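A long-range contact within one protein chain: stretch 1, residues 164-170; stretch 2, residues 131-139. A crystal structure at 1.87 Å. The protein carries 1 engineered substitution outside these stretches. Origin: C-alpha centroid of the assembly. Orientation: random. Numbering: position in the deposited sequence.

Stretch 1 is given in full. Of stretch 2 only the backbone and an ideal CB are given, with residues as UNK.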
ATOM      1  N   GLY A 164      -2.251   2.408   6.234  1.00 12.13           N
ATOM      2  CA  GLY A 164      -0.847   2.585   5.786  1.00  9.52           C
ATOM      3  C   GLY A 164      -0.841   2.622   4.269  1.00 13.49           C
ATOM      4  O   GLY A 164      -1.650   1.963   3.609  1.00 12.46           O
ATOM      5  N   ILE A 165       0.094   3.363   3.684  1.00 24.53           N
ATOM      6  CA  ILE A 165       0.216   3.145   2.234  1.00 26.54           C
ATOM      7  C   ILE A 165       1.720   3.084   1.921  1.00 25.24           C
ATOM      8  O   ILE A 165       2.436   3.932   2.433  1.00 18.02           O
ATOM      9  CB  ILE A 165      -0.495   4.165   1.344  1.00 26.54           C
ATOM     10  CG1 ILE A 165       0.478   5.023   0.536  1.00 33.25           C
ATOM     11  CG2 ILE A 165      -1.497   5.022   2.106  1.00 14.89           C
ATOM     12  CD1 ILE A 165       0.617   4.577  -0.897  1.00 35.31           C
ATOM     13  N   ILE A 166       2.086   2.069   1.143  1.00 14.61           N
ATOM     14  CA  ILE A 166       3.446   1.840   0.695  1.00 13.24           C
ATOM     15  C   ILE A 166       3.549   2.101  -0.806  1.00 13.15           C
ATOM     16  O   ILE A 166       2.802   1.426  -1.524  1.00 24.58           O
ATOM     17  CB  ILE A 166       3.850   0.365   0.910  1.00 20.43           C
ATOM     18  CG1 ILE A 166       3.439  -0.227   2.263  1.00 40.51           C
ATOM     19  CG2 ILE A 166       5.347   0.189   0.670  1.00 36.61           C
ATOM     20  CD1 ILE A 166       4.119  -1.551   2.530  1.00 38.90           C
ATOM     21  N   SER A 167       4.410   3.009  -1.225  1.00 16.02           N
ATOM     22  CA  SER A 167       4.684   3.291  -2.630  1.00 16.43           C
ATOM     23  C   SER A 167       6.002   2.615  -3.006  1.00 23.44           C
ATOM     24  O   SER A 167       7.018   2.979  -2.433  1.00 23.64           O
ATOM     25  CB  SER A 167       4.789   4.789  -2.860  1.00 25.30           C
ATOM     26  OG  SER A 167       3.653   5.327  -3.502  1.00 36.84           O
ATOM     27  N   GLN A 168       6.063   1.641  -3.913  1.00 26.97           N
ATOM     28  CA  GLN A 168       7.320   0.926  -4.125  1.00 16.11           C
ATOM     29  C   GLN A 168       7.892   1.132  -5.523  1.00 21.73           C
ATOM     30  O   GLN A 168       7.149   1.335  -6.466  1.00 16.41           O
ATOM     31  CB  GLN A 168       7.155  -0.585  -3.952  1.00 22.94           C
ATOM     32  CG  GLN A 168       7.094  -1.131  -2.533  1.00 37.22           C
ATOM     33  CD  GLN A 168       6.396  -2.495  -2.524  1.00 11.94           C
ATOM     34  OE1 GLN A 168       6.755  -3.322  -3.368  1.00 35.20           O
ATOM     35  NE2 GLN A 168       5.419  -2.670  -1.661  1.00 44.50           N
ATOM     36  N   ARG A 169       9.211   1.027  -5.601  1.00 27.86           N
ATOM     37  CA  ARG A 169       9.911   0.894  -6.868  1.00 27.48           C
ATOM     38  C   ARG A 169      11.102  -0.046  -6.651  1.00 24.55           C
ATOM     39  O   ARG A 169      11.713  -0.032  -5.579  1.00 20.83           O
ATOM     40  CB  ARG A 169      10.372   2.235  -7.413  1.00 31.44           C
ATOM     41  CG  ARG A 169      10.614   2.234  -8.917  1.00 39.28           C
ATOM     42  CD  ARG A 169      11.003   3.624  -9.399  1.00 43.78           C
ATOM     43  NE  ARG A 169       9.827   4.390  -9.810  1.00 47.55           N
ATOM     44  CZ  ARG A 169       9.749   5.111 -10.921  1.00 44.34           C
ATOM     45  NH1 ARG A 169      10.781   5.179 -11.752  1.00 62.47           N
ATOM     46  NH2 ARG A 169       8.632   5.767 -11.199  1.00 53.29           N
ATOM     47  N   LEU A 170      11.378  -0.847  -7.668  1.00 24.61           N
ATOM     48  CA  LEU A 170      12.495  -1.779  -7.674  1.00 24.29           C
ATOM     49  C   LEU A 170      13.627  -1.209  -8.521  1.00 28.50           C
ATOM     50  O   LEU A 170      13.398  -0.941  -9.705  1.00 46.51           O
ATOM     51  CB  LEU A 170      12.038  -3.138  -8.212  1.00 16.38           C
ATOM     52  CG  LEU A 170      11.155  -3.989  -7.300  1.00 27.68           C
ATOM     53  CD1 LEU A 170      10.355  -4.995  -8.117  1.00 55.44           C
ATOM     54  CD2 LEU A 170      11.993  -4.713  -6.267  1.00 25.96           C
ATOM     55  N   UNK A 131      -1.818   1.802  -9.108  1.00 25.97           N
ATOM     56  CA  UNK A 131      -0.623   2.103  -9.899  1.00 18.99           C
ATOM     57  C   UNK A 131      -0.069   3.496  -9.695  1.00 33.10           C
ATOM     58  O   UNK A 131       0.795   3.985 -10.448  1.00 30.64           O
ATOM     59  CB  UNK A 131      -0.933   1.911 -11.385  1.00 18.99           C
ATOM     60  N   UNK A 132      -0.526   4.190  -8.659  1.00 31.68           N
ATOM     61  CA  UNK A 132       0.007   5.519  -8.343  1.00 23.15           C
ATOM     62  C   UNK A 132       1.427   5.438  -7.832  1.00 23.73           C
ATOM     63  O   UNK A 132       1.862   4.414  -7.295  1.00 34.90           O
ATOM     64  CB  UNK A 132      -0.875   6.220  -7.308  1.00 23.15           C
ATOM     65  N   UNK A 133       2.177   6.529  -7.992  1.00 22.20           N
ATOM     66  CA  UNK A 133       3.605   6.464  -7.690  1.00 24.40           C
ATOM     67  C   UNK A 133       3.957   6.960  -6.301  1.00 32.18           C
ATOM     68  O   UNK A 133       5.062   6.662  -5.847  1.00 33.89           O
ATOM     69  CB  UNK A 133       4.388   7.275  -8.724  1.00 24.40           C
ATOM     70  N   UNK A 134       3.067   7.701  -5.653  1.00 29.27           N
ATOM     71  CA  UNK A 134       3.409   8.387  -4.401  1.00 24.77           C
ATOM     72  C   UNK A 134       2.304   8.282  -3.372  1.00 21.40           C
ATOM     73  O   UNK A 134       1.146   8.032  -3.704  1.00 22.58           O
ATOM     74  CB  UNK A 134       3.716   9.861  -4.670  1.00 24.77           C
ATOM     75  N   UNK A 135       2.618   8.452  -2.095  1.00 24.71           N
ATOM     76  CA  UNK A 135       1.599   8.330  -1.061  1.00 34.32           C
ATOM     77  C   UNK A 135       0.524   9.386  -1.300  1.00 36.53           C
ATOM     78  O   UNK A 135      -0.652   9.105  -1.088  1.00 32.81           O
ATOM     79  CB  UNK A 135       2.210   8.477   0.334  1.00 34.32           C
ATOM     80  N   UNK A 136       0.976  10.557  -1.744  1.00 27.87           N
ATOM     81  CA  UNK A 136       0.096  11.682  -1.995  1.00 26.04           C
ATOM     82  C   UNK A 136      -0.785  11.449  -3.216  1.00 34.06           C
ATOM     83  O   UNK A 136      -1.982  11.753  -3.209  1.00 26.56           O
ATOM     84  CB  UNK A 136       0.917  12.960  -2.177  1.00 26.04           C
ATOM     85  N   UNK A 137      -0.208  10.935  -4.303  1.00 20.34           N
ATOM     86  CA  UNK A 137      -1.048  10.744  -5.496  1.00 23.88           C
ATOM     87  C   UNK A 137      -2.121   9.703  -5.209  1.00 12.11           C
ATOM     88  O   UNK A 137      -3.203   9.681  -5.791  1.00 14.34           O
ATOM     89  CB  UNK A 137      -0.203  10.319  -6.699  1.00 23.88           C
ATOM     90  N   UNK A 138      -1.731   8.804  -4.310  1.00 18.03           N
ATOM     91  CA  UNK A 138      -2.574   7.674  -3.914  1.00 18.39           C
ATOM     92  C   UNK A 138      -3.889   8.155  -3.320  1.00 19.01           C
ATOM     93  O   UNK A 138      -4.955   7.643  -3.665  1.00 18.27           O
ATOM     94  CB  UNK A 138      -1.840   6.784  -2.909  1.00 18.39           C
ATOM     95  N   UNK A 139      -3.725   9.169  -2.471  1.00 18.98           N
ATOM     96  CA  UNK A 139      -4.877   9.772  -1.792  1.00 24.29           C
ATOM     97  C   UNK A 139      -5.757  10.522  -2.763  1.00 24.11           C
ATOM     98  O   UNK A 139      -6.979  10.472  -2.717  1.00 30.60           O
ATOM     99  CB  UNK A 139      -4.415  10.715  -0.680  1.00 24.29           C
TER

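Stretch 1 is a β-strand whose alternate residues Ile-165 and Ser-167 point their CA-to-CB bonds toward stretch 2, while Ile-166 and Gln-168 point away. Arg-169 sets out sideways, but its guanidinium comes nearer. Stretch 2 therefore meets, in turn, a charged donor, a hydroxyl and an aliphatic side chain.

Position 131 lies beyond the reach of the strand: nothing of stretch 1 comes within 5.5 Å of its ideal CB, so almost any residue would do. The residue is His-131, which makes no contact here.

At position 132 the CB points sideways, again with no atom of the strand near it. Phi and psi of -70° and 155° are extended and suit most residues. A small polar side chain could serve the turn of chain that follows, and the residue is Thr-132. Its OG1 donates a hydrogen bond to the side chain at 138, tying the loop to the first turn of the helix.

Position 133 is more demanding. Its CB also leaves sideways, but lies 5.1 Å from Arg-169 NH2, a distance that a short side chain ending in an oxygen can span. Asp, Asn or perhaps a longer Glu or Gln would answer the positive charge. The residue is Asn-133: its OD1 accepts a hydrogen bond from Arg-169 NH2 at 2.9 Å, lying at the edge of the guanidinium and near its plane, where the N-H groups point. A neutral amide thus supplies the acceptor without a salt bridge. The backbone comes close too: Ser-167 OG lies 3.0 Å from Asn-133 O, near enough for a weak hydrogen bond, though that proton has another acceptor within reach.

Position 134 stands where the backbone packs most closely on the strand, its CA 5.5 Å from the CA of Ser-167. The CB points away, so the side chain is little constrained by stretch 1, but the place just before a helix favours Ser, Thr, Asp or Asn. Thr-134 fits that preference, although its side chain makes no capping bond. The backbone is what meets the strand, with Thr-134 CA 3.2 Å from Ser-167 OG.

Position 135 opens the helix with its CB only 3.9 Å from Ile-165 CG1. A small apolar group suits such close packing, and Ala-135 provides a single methyl, while its CA also lies 3.8 Å from Ile-165 CG1.

At 136 the CB points away, and at 137 sideways, with no strand atom near either; many helix-compatible residues would do. They are Ile-136 and Asp-137.

Position 138, one turn on from 134, points toward the strand, its CB 3.9 Å from Ile-165 CD1. Ala, Val, Ser or Thr would be plausible there. Thr-138 sets OG1 3.5 Å from Ile-165 CD1. The same hydroxyl donates to Thr-134 O at 2.8 Å and accepts from Thr-132 OG1 at 2.6 Å, so its polarity is satisfied while it packs against a methyl.

Position 139 points sideways, with nothing of the strand within 5.5 Å of its CB, so stretch 1 would admit most helix-compatible side chains. The residue is Ile-139, whose end comes nearer without touching.

Stretch 2 (131-139) HTNTAIDTI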
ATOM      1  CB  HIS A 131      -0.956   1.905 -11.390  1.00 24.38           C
ATOM      2  CG  HIS A 131      -0.796   0.471 -11.807  1.00 24.05           C
ATOM      3  ND1 HIS A 131      -1.796  -0.230 -12.446  1.00 41.87           N
ATOM      4  CD2 HIS A 131       0.241  -0.388 -11.710  1.00 37.28           C
ATOM      5  CE1 HIS A 131      -1.386  -1.456 -12.706  1.00 40.86           C
ATOM      6  NE2 HIS A 131      -0.150  -1.586 -12.268  1.00 35.50           N
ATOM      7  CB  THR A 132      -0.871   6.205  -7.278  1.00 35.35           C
ATOM      8  OG1 THR A 132      -1.018   5.290  -6.184  1.00 24.46           O
ATOM      9  CG2 THR A 132      -2.266   6.486  -7.808  1.00 19.20           C
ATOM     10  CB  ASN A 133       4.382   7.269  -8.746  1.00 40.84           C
ATOM     11  CG  ASN A 133       5.024   6.327  -9.756  1.00 52.50           C
ATOM     12  OD1 ASN A 133       6.043   6.636 -10.369  1.00 77.17           O
ATOM     13  ND2 ASN A 133       4.405   5.159  -9.909  1.00 43.00           N
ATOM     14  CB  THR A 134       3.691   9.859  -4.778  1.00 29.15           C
ATOM     15  OG1 THR A 134       5.068   9.916  -5.233  1.00 44.03           O
ATOM     16  CG2 THR A 134       3.585  10.831  -3.632  1.00 45.35           C
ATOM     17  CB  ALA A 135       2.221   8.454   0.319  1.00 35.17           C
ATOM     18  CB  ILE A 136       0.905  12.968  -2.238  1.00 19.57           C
ATOM     19  CG1 ILE A 136       1.823  13.381  -1.086  1.00 36.08           C
ATOM     20  CG2 ILE A 136      -0.013  14.115  -2.636  1.00 24.60           C
ATOM     21  CD1 ILE A 136       3.012  14.204  -1.543  1.00 39.41           C
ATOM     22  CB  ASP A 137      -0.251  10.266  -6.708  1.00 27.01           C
ATOM     23  CG  ASP A 137       1.000  11.067  -6.967  1.00 38.69           C
ATOM     24  OD1 ASP A 137       1.959  10.499  -7.536  1.00 57.85           O
ATOM     25  OD2 ASP A 137       1.023  12.259  -6.600  1.00 51.38           O
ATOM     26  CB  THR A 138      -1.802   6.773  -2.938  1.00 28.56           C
ATOM     27  OG1 THR A 138      -0.811   6.063  -3.712  1.00 19.52           O
ATOM     28  CG2 THR A 138      -2.715   5.754  -2.279  1.00 27.82           C
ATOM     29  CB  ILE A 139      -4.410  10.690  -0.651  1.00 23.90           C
ATOM     30  CG1 ILE A 139      -3.669   9.894   0.412  1.00 15.94           C
ATOM     31  CG2 ILE A 139      -5.583  11.480  -0.076  1.00 28.74           C
ATOM     32  CD1 ILE A 139      -2.927  10.737   1.439  1.00 17.34           C
TER
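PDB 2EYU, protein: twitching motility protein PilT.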